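Isomaltodextranase (Arthrobacter globiformis, PDB 5AWP) hydrolyses (1->6)-alpha-D-glucosidic linkages in polysaccharides, removing successive isomaltose units from the non-reducing ends of the chains. Local coordinates at residues Leu263-Ala268 and Asp287-Trp292; Tyr476-Ala481 and Pro514-Ala519; Gly485-Asn490 and Asp503-Gly508. All coordinates share one frame; numbering follows the deposited sequence.

Contact 1 of 3, residues Leu263-Ala268 and Asp287-Trp292. With BGC (beta-D-glucopyranose), chain B.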
ATOM      1  N   LEU A 263      -4.388   0.604  -2.481  1.00 10.42           N
ATOM      2  CA  LEU A 263      -3.392  -0.462  -2.639  1.00 10.42           C
ATOM      3  C   LEU A 263      -3.106  -0.698  -4.115  1.00 10.13           C
ATOM      4  O   LEU A 263      -4.029  -0.626  -4.941  1.00 10.06           O
ATOM      5  CB  LEU A 263      -3.896  -1.801  -2.046  1.00 10.34           C
ATOM      6  CG  LEU A 263      -3.755  -2.038  -0.545  1.00 10.63           C
ATOM      7  CD1 LEU A 263      -4.722  -1.206   0.252  1.00 10.73           C
ATOM      8  CD2 LEU A 263      -3.972  -3.505  -0.214  1.00 10.94           C
ATOM      9  N   VAL A 264      -1.847  -1.019  -4.425  1.00 10.12           N
ATOM     10  CA  VAL A 264      -1.469  -1.551  -5.754  1.00 10.08           C
ATOM     11  C   VAL A 264      -0.638  -2.842  -5.635  1.00 10.11           C
ATOM     12  O   VAL A 264       0.277  -2.935  -4.819  1.00 10.22           O
ATOM     13  CB  VAL A 264      -0.690  -0.534  -6.595  1.00 10.06           C
ATOM     14  CG1 VAL A 264      -1.614   0.604  -7.038  1.00  9.63           C
ATOM     15  CG2 VAL A 264       0.517   0.021  -5.838  1.00 10.01           C
ATOM     16  N   ARG A 265      -0.975  -3.838  -6.438  1.00 10.01           N
ATOM     17  CA  ARG A 265      -0.157  -5.042  -6.557  1.00 10.10           C
ATOM     18  C   ARG A 265       1.196  -4.679  -7.166  1.00 10.50           C
ATOM     19  O   ARG A 265       1.263  -3.911  -8.136  1.00 10.41           O
ATOM     20  CB  ARG A 265      -0.858  -6.141  -7.396  1.00  9.65           C
ATOM     21  CG  ARG A 265      -1.716  -7.086  -6.560  1.00  9.77           C
ATOM     22  CD  ARG A 265      -0.944  -8.303  -6.048  1.00  9.61           C
ATOM     23  NE  ARG A 265      -0.370  -9.002  -7.205  1.00  9.86           N
ATOM     24  CZ  ARG A 265      -1.072  -9.787  -8.029  1.00  9.83           C
ATOM     25  NH1 ARG A 265      -2.331 -10.051  -7.780  1.00  9.70           N
ATOM     26  NH2 ARG A 265      -0.509 -10.297  -9.118  1.00 10.35           N
ATOM     27  N   ILE A 266       2.265  -5.222  -6.579  1.00 10.55           N
ATOM     28  CA  ILE A 266       3.622  -4.920  -7.029  1.00 10.89           C
ATOM     29  C   ILE A 266       4.372  -6.146  -7.562  1.00 11.08           C
ATOM     30  O   ILE A 266       5.578  -6.052  -7.789  1.00 11.49           O
ATOM     31  CB  ILE A 266       4.451  -4.187  -5.939  1.00 11.15           C
ATOM     32  CG1 ILE A 266       4.430  -4.897  -4.571  1.00 10.84           C
ATOM     33  CG2 ILE A 266       3.921  -2.761  -5.784  1.00 11.24           C
ATOM     34  CD1 ILE A 266       4.990  -6.307  -4.511  1.00 10.42           C
ATOM     35  N   ASN A 267       3.642  -7.255  -7.763  1.00 11.14           N
ATOM     36  CA  ASN A 267       4.174  -8.562  -8.178  1.00 11.05           C
ATOM     37  C   ASN A 267       3.220  -9.386  -9.062  1.00 11.33           C
ATOM     38  O   ASN A 267       1.982  -9.172  -9.074  1.00 10.83           O
ATOM     39  CB  ASN A 267       4.548  -9.418  -6.959  1.00 11.30           C
ATOM     40  CG  ASN A 267       3.377  -9.670  -6.015  1.00 11.34           C
ATOM     41  OD1 ASN A 267       2.412  -8.885  -5.950  1.00 11.39           O
ATOM     42  ND2 ASN A 267       3.453 -10.776  -5.273  1.00 11.17           N
ATOM     43  N   ALA A 268       3.802 -10.324  -9.816  1.00 11.46           N
ATOM     44  CA  ALA A 268       3.020 -11.382 -10.457  1.00 11.75           C
ATOM     45  C   ALA A 268       2.264 -12.153  -9.371  1.00 11.43           C
ATOM     46  O   ALA A 268       2.650 -12.119  -8.189  1.00 10.92           O
ATOM     47  CB  ALA A 268       3.929 -12.313 -11.260  1.00 11.86           C
ATOM     48  N   ASP A 287       8.262  -2.426 -18.669  1.00 15.88           N
ATOM     49  CA  ASP A 287       7.310  -1.314 -18.645  1.00 18.26           C
ATOM     50  C   ASP A 287       5.830  -1.766 -18.573  1.00 18.45           C
ATOM     51  O   ASP A 287       4.948  -0.933 -18.449  1.00 23.03           O
ATOM     52  CB  ASP A 287       7.542  -0.330 -19.806  1.00 20.27           C
ATOM     53  CG  ASP A 287       7.240  -0.937 -21.180  1.00 22.44           C
ATOM     54  OD1 ASP A 287       7.423  -2.158 -21.365  1.00 24.06           O
ATOM     55  OD2 ASP A 287       6.812  -0.181 -22.083  1.00 25.51           O
ATOM     56  N   ALA A 288       5.569  -3.067 -18.617  1.00 17.15           N
ATOM     57  CA  ALA A 288       4.202  -3.599 -18.675  1.00 16.01           C
ATOM     58  C   ALA A 288       3.844  -4.262 -17.361  1.00 14.44           C
ATOM     59  O   ALA A 288       4.735  -4.698 -16.627  1.00 13.32           O
ATOM     60  CB  ALA A 288       4.100  -4.623 -19.781  1.00 16.16           C
ATOM     61  N   TRP A 289       2.547  -4.369 -17.084  1.00 12.88           N
ATOM     62  CA  TRP A 289       2.082  -5.106 -15.900  1.00 12.18           C
ATOM     63  C   TRP A 289       2.616  -6.540 -15.894  1.00 11.85           C
ATOM     64  O   TRP A 289       2.528  -7.222 -16.918  1.00 11.95           O
ATOM     65  CB  TRP A 289       0.554  -5.189 -15.834  1.00 12.10           C
ATOM     66  CG  TRP A 289       0.126  -6.355 -15.010  1.00 11.70           C
ATOM     67  CD1 TRP A 289      -0.280  -7.577 -15.469  1.00 11.67           C
ATOM     68  CD2 TRP A 289       0.158  -6.451 -13.580  1.00 11.53           C
ATOM     69  NE1 TRP A 289      -0.503  -8.422 -14.417  1.00 11.63           N
ATOM     70  CE2 TRP A 289      -0.272  -7.751 -13.243  1.00 11.63           C
ATOM     71  CE3 TRP A 289       0.488  -5.560 -12.558  1.00 11.81           C
ATOM     72  CZ2 TRP A 289      -0.380  -8.185 -11.922  1.00 11.52           C
ATOM     73  CZ3 TRP A 289       0.394  -5.987 -11.236  1.00 11.91           C
ATOM     74  CH2 TRP A 289      -0.041  -7.296 -10.931  1.00 11.88           C
ATOM     75  N   PRO A 290       3.184  -7.006 -14.769  1.00 11.95           N
ATOM     76  CA  PRO A 290       3.649  -6.324 -13.583  1.00 12.10           C
ATOM     77  C   PRO A 290       5.066  -5.858 -13.850  1.00 11.77           C
ATOM     78  O   PRO A 290       5.822  -6.545 -14.539  1.00 12.03           O
ATOM     79  CB  PRO A 290       3.601  -7.420 -12.515  1.00 12.43           C
ATOM     80  CG  PRO A 290       3.942  -8.646 -13.258  1.00 12.33           C
ATOM     81  CD  PRO A 290       3.398  -8.465 -14.652  1.00 12.47           C
ATOM     82  N   ASN A 291       5.403  -4.667 -13.386  1.00 11.58           N
ATOM     83  CA  ASN A 291       6.710  -4.101 -13.697  1.00 11.21           C
ATOM     84  C   ASN A 291       7.786  -5.037 -13.185  1.00 10.95           C
ATOM     85  O   ASN A 291       8.756  -5.376 -13.916  1.00 10.32           O
ATOM     86  CB  ASN A 291       6.878  -2.744 -13.090  1.00 10.92           C
ATOM     87  CG  ASN A 291       5.921  -1.758 -13.648  1.00 11.38           C
ATOM     88  OD1 ASN A 291       6.026  -1.370 -14.814  1.00 11.71           O
ATOM     89  ND2 ASN A 291       4.956  -1.356 -12.839  1.00 10.48           N
ATOM     90  N   TRP A 292       7.600  -5.469 -11.950  1.00 10.60           N
ATOM     91  CA  TRP A 292       8.474  -6.491 -11.338  1.00 10.99           C
ATOM     92  C   TRP A 292       7.687  -7.732 -11.043  1.00 11.12           C
ATOM     93  O   TRP A 292       6.486  -7.681 -10.766  1.00 11.94           O
ATOM     94  CB  TRP A 292       9.144  -5.984 -10.053  1.00 11.55           C
ATOM     95  CG  TRP A 292      10.201  -4.912 -10.246  1.00 11.87           C
ATOM     96  CD1 TRP A 292      11.517  -5.111 -10.542  1.00 12.29           C
ATOM     97  CD2 TRP A 292      10.031  -3.483 -10.138  1.00 12.28           C
ATOM     98  NE1 TRP A 292      12.176  -3.905 -10.628  1.00 12.57           N
ATOM     99  CE2 TRP A 292      11.292  -2.892 -10.374  1.00 12.38           C
ATOM    100  CE3 TRP A 292       8.939  -2.651  -9.866  1.00 12.33           C
ATOM    101  CZ2 TRP A 292      11.486  -1.508 -10.363  1.00 12.42           C
ATOM    102  CZ3 TRP A 292       9.132  -1.285  -9.851  1.00 12.52           C
ATOM    103  CH2 TRP A 292      10.396  -0.721 -10.093  1.00 12.62           C
TER
HETATM  104  C2  BGC B   1      -4.912 -11.698 -10.386  1.00 15.77           C
HETATM  105  C3  BGC B   1      -5.010 -12.748  -9.289  1.00 15.51           C
HETATM  106  C4  BGC B   1      -6.388 -13.399  -9.353  1.00 15.49           C
HETATM  107  C5  BGC B   1      -6.630 -13.997 -10.722  1.00 15.00           C
HETATM  108  C6  BGC B   1      -8.044 -14.536 -10.830  1.00 14.88           C
HETATM  109  C1  BGC B   1      -5.188 -12.341 -11.742  1.00 16.04           C
HETATM  110  O1  BGC B   1      -5.231 -11.316 -12.729  1.00 16.44           O
HETATM  111  O2  BGC B   1      -3.631 -11.037 -10.400  1.00 15.23           O
HETATM  112  O3  BGC B   1      -4.843 -12.138  -7.998  1.00 15.48           O
HETATM  113  O4  BGC B   1      -6.523 -14.428  -8.367  1.00 14.53           O
HETATM  114  O5  BGC B   1      -6.464 -12.991 -11.715  1.00 15.96           O
HETATM  115  O6  BGC B   1      -8.176 -15.063 -12.143  1.00 13.96           O
HETATM  116  O   HOH W   1       5.751  -4.274 -10.010  1.00  8.05           O
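Trp289 brings the six-membered end of its indole to the Arg265 guanidinium. CH2 stands over one guanidinium face while NH2 of Arg265 lies near the ring plane, 3.5 Å from CZ2 of Trp289; the planes are 60° apart. CH2 of Trp289 also comes to 3.3 Å from O of Asn267. With CG of Trp289 anti to the backbone N (chi1 157°), the indole swings beside its own carbonyl carbon, and CB of Pro290 lies over one ring face, toward its rim.

No direct hydrogen bond joins the segments; a water accepts from N of Trp292 and donates weakly to O of Ile266. NE (3.0 Å) and NH2 (2.7 Å) of Arg265 grip O of Asn267 side-on. Strand 263-265 belongs to the parallel eight-stranded barrel, and at its last residue NH1 of Arg265 donates to O2 of the beta-D-glucopyranose (3.1 Å); NH2 is salt-bridged to Asp269, NH1 to Asp316. An alanine in place of Arg265 removes both donors to O of Asn267 and would probably leave Asp269 and Asp316 without their counter-charge and the sugar less firmly held.

CA of Asn267 points its hydrogen at O of Trp292 (3.6 Å), and CB of Ala268 meets CG of Pro290 at 4.2 Å.

Contact 2 of 3, residues Tyr476-Ala481 and Pro514-Ala519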
ATOM      1  N   TYR A 476      12.959  11.693  13.507  1.00 16.90           N
ATOM      2  CA  TYR A 476      12.339  11.040  12.352  1.00 16.47           C
ATOM      3  C   TYR A 476      13.120  11.375  11.085  1.00 16.51           C
ATOM      4  O   TYR A 476      12.971  12.474  10.523  1.00 17.82           O
ATOM      5  CB  TYR A 476      10.898  11.499  12.183  1.00 16.69           C
ATOM      6  CG  TYR A 476       9.993  11.193  13.344  1.00 16.55           C
ATOM      7  CD1 TYR A 476       9.919  12.052  14.441  1.00 17.14           C
ATOM      8  CD2 TYR A 476       9.181  10.065  13.339  1.00 16.44           C
ATOM      9  CE1 TYR A 476       9.073  11.792  15.500  1.00 16.79           C
ATOM     10  CE2 TYR A 476       8.331   9.795  14.389  1.00 16.53           C
ATOM     11  CZ  TYR A 476       8.280  10.660  15.470  1.00 17.42           C
ATOM     12  OH  TYR A 476       7.445  10.391  16.533  1.00 17.63           O
ATOM     13  N   PRO A 477      13.968  10.443  10.622  1.00 15.47           N
ATOM     14  CA  PRO A 477      14.728  10.640   9.379  1.00 15.21           C
ATOM     15  C   PRO A 477      13.858  10.660   8.100  1.00 15.99           C
ATOM     16  O   PRO A 477      13.001   9.791   7.890  1.00 15.89           O
ATOM     17  CB  PRO A 477      15.709   9.474   9.369  1.00 14.72           C
ATOM     18  CG  PRO A 477      15.732   8.937  10.750  1.00 14.48           C
ATOM     19  CD  PRO A 477      14.394   9.226  11.341  1.00 14.95           C
ATOM     20  N   ALA A 478      14.081  11.673   7.270  1.00 15.37           N
ATOM     21  CA  ALA A 478      13.245  11.909   6.119  1.00 15.71           C
ATOM     22  C   ALA A 478      13.435  10.833   5.045  1.00 15.11           C
ATOM     23  O   ALA A 478      12.493  10.554   4.280  1.00 14.71           O
ATOM     24  CB  ALA A 478      13.521  13.295   5.541  1.00 15.62           C
ATOM     25  N   ALA A 479      14.611  10.202   5.007  1.00 14.19           N
ATOM     26  CA  ALA A 479      14.903   9.202   3.978  1.00 14.61           C
ATOM     27  C   ALA A 479      14.120   7.901   4.197  1.00 14.71           C
ATOM     28  O   ALA A 479      14.100   7.060   3.301  1.00 14.78           O
ATOM     29  CB  ALA A 479      16.390   8.918   3.905  1.00 15.31           C
ATOM     30  N   PHE A 480      13.471   7.764   5.362  1.00 14.11           N
ATOM     31  CA  PHE A 480      12.597   6.626   5.663  1.00 14.95           C
ATOM     32  C   PHE A 480      11.132   7.020   5.832  1.00 14.39           C
ATOM     33  O   PHE A 480      10.302   6.186   6.171  1.00 14.90           O
ATOM     34  CB  PHE A 480      13.095   5.861   6.890  1.00 14.12           C
ATOM     35  CG  PHE A 480      14.281   4.984   6.604  1.00 14.05           C
ATOM     36  CD1 PHE A 480      14.108   3.671   6.160  1.00 13.93           C
ATOM     37  CD2 PHE A 480      15.579   5.466   6.777  1.00 13.77           C
ATOM     38  CE1 PHE A 480      15.204   2.865   5.871  1.00 13.60           C
ATOM     39  CE2 PHE A 480      16.674   4.668   6.505  1.00 13.50           C
ATOM     40  CZ  PHE A 480      16.488   3.359   6.054  1.00 14.06           C
ATOM     41  N   ALA A 481      10.812   8.286   5.570  1.00 14.32           N
ATOM     42  CA  ALA A 481       9.448   8.772   5.665  1.00 14.24           C
ATOM     43  C   ALA A 481       8.709   8.559   4.339  1.00 14.39           C
ATOM     44  O   ALA A 481       9.195   7.863   3.429  1.00 14.64           O
ATOM     45  CB  ALA A 481       9.439  10.249   6.076  1.00 14.51           C
ATOM     46  N   PRO A 514       5.772  19.015  -3.999  1.00 21.08           N
ATOM     47  CA  PRO A 514       6.623  18.028  -3.326  1.00 19.75           C
ATOM     48  C   PRO A 514       6.503  18.111  -1.808  1.00 19.40           C
ATOM     49  O   PRO A 514       6.412  19.207  -1.247  1.00 18.21           O
ATOM     50  CB  PRO A 514       8.029  18.395  -3.794  1.00 20.41           C
ATOM     51  CG  PRO A 514       7.946  19.847  -4.114  1.00 20.87           C
ATOM     52  CD  PRO A 514       6.570  20.053  -4.676  1.00 21.20           C
ATOM     53  N   LEU A 515       6.456  16.953  -1.143  1.00 18.17           N
ATOM     54  CA  LEU A 515       6.240  16.919   0.292  1.00 16.89           C
ATOM     55  C   LEU A 515       6.827  15.662   0.936  1.00 17.09           C
ATOM     56  O   LEU A 515       7.188  14.711   0.245  1.00 16.83           O
ATOM     57  CB  LEU A 515       4.737  17.039   0.606  1.00 16.98           C
ATOM     58  CG  LEU A 515       3.734  15.986   0.084  1.00 16.89           C
ATOM     59  CD1 LEU A 515       3.713  14.729   0.950  1.00 16.72           C
ATOM     60  CD2 LEU A 515       2.325  16.569   0.012  1.00 16.62           C
ATOM     61  N   VAL A 516       6.939  15.705   2.263  1.00 17.02           N
ATOM     62  CA  VAL A 516       7.341  14.572   3.090  1.00 17.44           C
ATOM     63  C   VAL A 516       6.323  14.510   4.216  1.00 17.26           C
ATOM     64  O   VAL A 516       5.965  15.541   4.790  1.00 18.13           O
ATOM     65  CB  VAL A 516       8.761  14.746   3.696  1.00 17.45           C
ATOM     66  CG1 VAL A 516       9.184  13.505   4.489  1.00 17.85           C
ATOM     67  CG2 VAL A 516       9.769  15.029   2.600  1.00 17.88           C
ATOM     68  N   THR A 517       5.839  13.309   4.520  1.00 16.22           N
ATOM     69  CA  THR A 517       4.906  13.113   5.598  1.00 15.06           C
ATOM     70  C   THR A 517       5.514  12.176   6.618  1.00 15.39           C
ATOM     71  O   THR A 517       6.042  11.110   6.262  1.00 13.61           O
ATOM     72  CB  THR A 517       3.568  12.547   5.070  1.00 15.04           C
ATOM     73  OG1 THR A 517       2.967  13.523   4.211  1.00 14.59           O
ATOM     74  CG2 THR A 517       2.600  12.235   6.214  1.00 15.00           C
ATOM     75  N   PHE A 518       5.395  12.582   7.887  1.00 15.02           N
ATOM     76  CA  PHE A 518       5.842  11.823   9.031  1.00 15.05           C
ATOM     77  C   PHE A 518       4.629  11.519   9.872  1.00 15.46           C
ATOM     78  O   PHE A 518       3.798  12.407  10.100  1.00 16.20           O
ATOM     79  CB  PHE A 518       6.806  12.643   9.905  1.00 15.53           C
ATOM     80  CG  PHE A 518       8.029  13.139   9.190  1.00 15.88           C
ATOM     81  CD1 PHE A 518       9.175  12.384   9.159  1.00 15.58           C
ATOM     82  CD2 PHE A 518       8.040  14.397   8.577  1.00 16.31           C
ATOM     83  CE1 PHE A 518      10.307  12.843   8.520  1.00 15.50           C
ATOM     84  CE2 PHE A 518       9.161  14.859   7.919  1.00 16.15           C
ATOM     85  CZ  PHE A 518      10.304  14.081   7.898  1.00 16.41           C
ATOM     86  N   ALA A 519       4.517  10.282  10.352  1.00 14.91           N
ATOM     87  CA  ALA A 519       3.515   9.978  11.322  1.00 15.62           C
ATOM     88  C   ALA A 519       4.152  10.067  12.694  1.00 16.36           C
ATOM     89  O   ALA A 519       5.235   9.530  12.927  1.00 16.26           O
ATOM     90  CB  ALA A 519       2.922   8.599  11.080  1.00 16.16           C
TER
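Tyr476 lays its CB against the ring of Phe518, 3.6 Å from CD1, and its carbonyl O comes 3.4 Å from Phe518 CE1. Its own ring reaches on to the next residue of the strand, where CE2 lies 3.4 Å from O of Ala519; the phenol hydroxyl is hydrogen-bonded to O of Pro401. O of Pro477 sits at the edge of the Phe518 ring, near its plane. The chain then enters a short 3-10 turn, in which CB of Ala478 approaches the ring end of Phe518, 4.1 Å from CZ.

Strand 473-477 pairs with strand 601-609 in one sheet, whereas strand 515-522 lies in another, and the turn 478-480 carries the chain from the first sheet toward the second. This is the beta-sandwich of a CBM6-type module, and no hydrogen bond crosses between the two segments. Phe518, with CG anti to its carbonyl carbon (chi1 -58°), fills the interval, its ring also touching Leu603 and Ile606 of strand 601-609.

After the turn, CB of Ala481 points at the strand and meets CG1 of Val516 at 3.6 Å, O of Thr517 at 3.5 Å and CE1 of Phe518 at 3.7 Å.

Contact 3 of 3, residues Gly485-Asn490 and Asp503-Gly508; sequences GGAGFN and DGLQAG. With BGC (beta-D-glucopyranose), chain C; GLC (alpha-D-glucopyranose), chain D.
Asn490 reaches across to Asp503 with its amide plane almost perpendicular to the carboxylate, 88° apart. ND2 of Asn490 donates to OD2 of Asp503 at 2.8 Å along a nearly straight path (161° at the hydrogen). The acceptor lies in the amide plane, but the donor meets OD2 on its syn side and well out of the carboxylate plane. Asp503 CG sits between its backbone N and carbonyl carbon (chi1 73°), which brings OD1 to 3.2 Å from O of Gly488, two acceptors that do not bond; two waters donate to OD1 instead.

In the backbone, Gly488 and Asp503 form an antiparallel hydrogen-bonded pair: N of Gly488 donates to O of Asp503 (2.9 Å), and N of Asp503 to O of Gly488 (2.8 Å). Next along, a CB on Gly504 would clash with O of Gly486.

Gln506 presents its extended side chain to an alpha-1,6-linked glucose pair. OE1 accepts from O6 of the alpha-D-glucopyranose and O4 of the beta-D-glucopyranose, while NE2 donates to O3 of the latter, consistent with carbohydrate binding.

Strands 488-490 and 501-505 make a beta hairpin, and strand 501-505 pairs in turn with strand 601-609, whose Leu603 packs against Leu505.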
ATOM      1  N   GLY A 485       4.694  14.068  -4.530  1.00 18.05           N
ATOM      2  CA  GLY A 485       4.791  15.208  -5.424  1.00 19.90           C
ATOM      3  C   GLY A 485       6.166  15.504  -5.999  1.00 20.84           C
ATOM      4  O   GLY A 485       6.418  16.632  -6.411  1.00 22.69           O
ATOM      5  N   GLY A 486       7.054  14.513  -6.028  1.00 20.16           N
ATOM      6  CA  GLY A 486       8.404  14.705  -6.576  1.00 19.94           C
ATOM      7  C   GLY A 486       9.522  14.792  -5.550  1.00 19.54           C
ATOM      8  O   GLY A 486      10.698  14.767  -5.914  1.00 20.73           O
ATOM      9  N   ALA A 487       9.180  14.908  -4.273  1.00 17.91           N
ATOM     10  CA  ALA A 487      10.175  14.734  -3.235  1.00 17.72           C
ATOM     11  C   ALA A 487      10.777  13.346  -3.393  1.00 17.67           C
ATOM     12  O   ALA A 487      10.073  12.387  -3.740  1.00 16.44           O
ATOM     13  CB  ALA A 487       9.555  14.886  -1.857  1.00 17.35           C
ATOM     14  N   GLY A 488      12.065  13.229  -3.109  1.00 17.45           N
ATOM     15  CA  GLY A 488      12.724  11.946  -3.201  1.00 17.60           C
ATOM     16  C   GLY A 488      14.049  11.907  -2.475  1.00 18.10           C
ATOM     17  O   GLY A 488      14.519  12.901  -1.929  1.00 17.85           O
ATOM     18  N   PHE A 489      14.642  10.729  -2.495  1.00 17.61           N
ATOM     19  CA  PHE A 489      15.892  10.459  -1.827  1.00 16.82           C
ATOM     20  C   PHE A 489      17.081  10.970  -2.620  1.00 16.99           C
ATOM     21  O   PHE A 489      17.151  10.791  -3.848  1.00 16.26           O
ATOM     22  CB  PHE A 489      16.060   8.939  -1.702  1.00 16.85           C
ATOM     23  CG  PHE A 489      17.363   8.532  -1.093  1.00 15.95           C
ATOM     24  CD1 PHE A 489      17.512   8.507   0.284  1.00 15.06           C
ATOM     25  CD2 PHE A 489      18.443   8.201  -1.898  1.00 15.53           C
ATOM     26  CE1 PHE A 489      18.719   8.131   0.847  1.00 15.31           C
ATOM     27  CE2 PHE A 489      19.644   7.827  -1.341  1.00 15.25           C
ATOM     28  CZ  PHE A 489      19.786   7.799   0.032  1.00 14.98           C
ATOM     29  N   ASN A 490      18.051  11.524  -1.905  1.00 16.91           N
ATOM     30  CA  ASN A 490      19.363  11.738  -2.483  1.00 18.32           C
ATOM     31  C   ASN A 490      20.446  11.682  -1.399  1.00 18.86           C
ATOM     32  O   ASN A 490      20.162  11.619  -0.209  1.00 18.71           O
ATOM     33  CB  ASN A 490      19.417  13.065  -3.270  1.00 19.03           C
ATOM     34  CG  ASN A 490      20.190  12.942  -4.573  1.00 19.78           C
ATOM     35  OD1 ASN A 490      21.163  12.201  -4.655  1.00 18.84           O
ATOM     36  ND2 ASN A 490      19.755  13.674  -5.609  1.00 20.86           N
ATOM     37  N   ASP A 503      15.413  15.462  -1.255  1.00 18.20           N
ATOM     38  CA  ASP A 503      15.443  16.613  -2.160  1.00 19.79           C
ATOM     39  C   ASP A 503      14.170  16.657  -3.028  1.00 20.55           C
ATOM     40  O   ASP A 503      13.193  15.932  -2.768  1.00 20.50           O
ATOM     41  CB  ASP A 503      16.738  16.626  -2.999  1.00 19.82           C
ATOM     42  CG  ASP A 503      16.772  15.567  -4.069  1.00 20.18           C
ATOM     43  OD1 ASP A 503      15.802  14.784  -4.191  1.00 20.70           O
ATOM     44  OD2 ASP A 503      17.792  15.509  -4.805  1.00 20.60           O
ATOM     45  N   GLY A 504      14.168  17.543  -4.019  1.00 19.81           N
ATOM     46  CA  GLY A 504      12.997  17.780  -4.838  1.00 20.87           C
ATOM     47  C   GLY A 504      11.990  18.677  -4.155  1.00 20.34           C
ATOM     48  O   GLY A 504      10.876  18.856  -4.639  1.00 20.20           O
ATOM     49  N   LEU A 505      12.390  19.277  -3.049  1.00 21.05           N
ATOM     50  CA  LEU A 505      11.554  20.232  -2.366  1.00 22.13           C
ATOM     51  C   LEU A 505      11.846  21.619  -2.956  1.00 23.85           C
ATOM     52  O   LEU A 505      12.411  22.476  -2.295  1.00 24.89           O
ATOM     53  CB  LEU A 505      11.828  20.183  -0.868  1.00 22.74           C
ATOM     54  CG  LEU A 505      11.427  18.860  -0.209  1.00 23.25           C
ATOM     55  CD1 LEU A 505      12.124  18.714   1.124  1.00 22.97           C
ATOM     56  CD2 LEU A 505       9.915  18.776  -0.052  1.00 22.93           C
ATOM     57  N   GLN A 506      11.468  21.789  -4.217  1.00 25.79           N
ATOM     58  CA  GLN A 506      11.801  22.965  -5.018  1.00 28.13           C
ATOM     59  C   GLN A 506      10.652  23.222  -6.000  1.00 30.43           C
ATOM     60  O   GLN A 506       9.766  22.377  -6.161  1.00 28.46           O
ATOM     61  CB  GLN A 506      13.105  22.720  -5.789  1.00 27.73           C
ATOM     62  CG  GLN A 506      13.029  21.529  -6.730  1.00 28.22           C
ATOM     63  CD  GLN A 506      14.296  21.299  -7.509  1.00 29.64           C
ATOM     64  OE1 GLN A 506      15.362  21.797  -7.153  1.00 30.92           O
ATOM     65  NE2 GLN A 506      14.190  20.535  -8.581  1.00 29.44           N
ATOM     66  N   ALA A 507      10.665  24.381  -6.657  1.00 32.29           N
ATOM     67  CA  ALA A 507       9.631  24.695  -7.641  1.00 35.05           C
ATOM     68  C   ALA A 507       9.764  23.726  -8.810  1.00 38.67           C
ATOM     69  O   ALA A 507      10.876  23.345  -9.188  1.00 35.90           O
ATOM     70  CB  ALA A 507       9.754  26.135  -8.126  1.00 34.75           C
ATOM     71  N   GLY A 508       8.627  23.323  -9.367  1.00 42.95           N
ATOM     72  CA  GLY A 508       8.617  22.322 -10.422  1.00 48.42           C
ATOM     73  C   GLY A 508       7.486  22.469 -11.416  1.00 51.98           C
ATOM     74  O   GLY A 508       6.490  23.151 -11.162  1.00 51.65           O
TER
HETATM   75  C2  BGC C   1      18.690  18.989 -10.670  1.00 31.51           C
HETATM   76  C3  BGC C   1      17.568  19.956 -10.346  1.00 30.58           C
HETATM   77  C4  BGC C   1      18.032  20.903  -9.248  1.00 29.08           C
HETATM   78  C5  BGC C   1      19.375  21.537  -9.593  1.00 28.91           C
HETATM   79  C6  BGC C   1      19.922  22.372  -8.467  1.00 28.01           C
HETATM   80  C1  BGC C   1      19.890  19.819 -11.061  1.00 31.08           C
HETATM   81  O1  BGC C   1      20.880  18.920 -11.504  1.00 34.81           O
HETATM   82  O2  BGC C   1      18.368  18.113 -11.739  1.00 31.18           O
HETATM   83  O3  BGC C   1      16.419  19.248  -9.905  1.00 30.88           O
HETATM   84  O4  BGC C   1      17.053  21.916  -9.075  1.00 27.27           O
HETATM   85  O5  BGC C   1      20.331  20.527  -9.905  1.00 29.38           O
HETATM   86  O6  BGC C   1      20.196  21.483  -7.389  1.00 26.96           O
HETATM   87  C1  GLC D   2      20.559  22.228  -6.235  1.00 24.95           C
HETATM   88  C2  GLC D   2      21.127  21.243  -5.224  1.00 24.79           C
HETATM   89  C3  GLC D   2      20.060  20.234  -4.809  1.00 23.69           C
HETATM   90  C4  GLC D   2      18.888  21.021  -4.220  1.00 24.22           C
HETATM   91  C5  GLC D   2      18.415  22.071  -5.231  1.00 25.61           C
HETATM   92  C6  GLC D   2      17.340  22.974  -4.672  1.00 24.58           C
HETATM   93  O2  GLC D   2      22.219  20.561  -5.806  1.00 23.75           O
HETATM   94  O3  GLC D   2      20.675  19.366  -3.879  1.00 22.23           O
HETATM   95  O4  GLC D   2      17.800  20.181  -3.893  1.00 22.74           O
HETATM   96  O5  GLC D   2      19.458  22.914  -5.697  1.00 25.36           O
HETATM   97  O6  GLC D   2      16.700  23.504  -5.797  1.00 24.14           O
HETATM   98  O   HOH W   2      13.438  14.550  -5.546  1.00 29.06           O
HETATM   99  O   HOH W   3      16.332  12.728  -5.517  1.00 16.66           O

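In the fold
Contacts 2 and 3 belong to one module: their centres lie 12 Å apart, contact 3 is nested inside the loop that contact 2 closes, and they touch directly, with CB of Ala487 3.2 Å from O of Leu515. Contact 1 stands apart in the catalytic barrel, its centre 25 Å from that of contact 2 and 24 Å from that of contact 3. Both the barrel and the CBM6-type module carry bound sugar. At contact 1 the glucose held by Arg265 is also hydrogen-bonded to Asp201, the probable nucleophile, whose side chain is about 6 Å from that of Trp289. At contact 3 a second ligand meets Gln506, whereas the Val516 side chain of contact 2 is about 12 Å from a glucose.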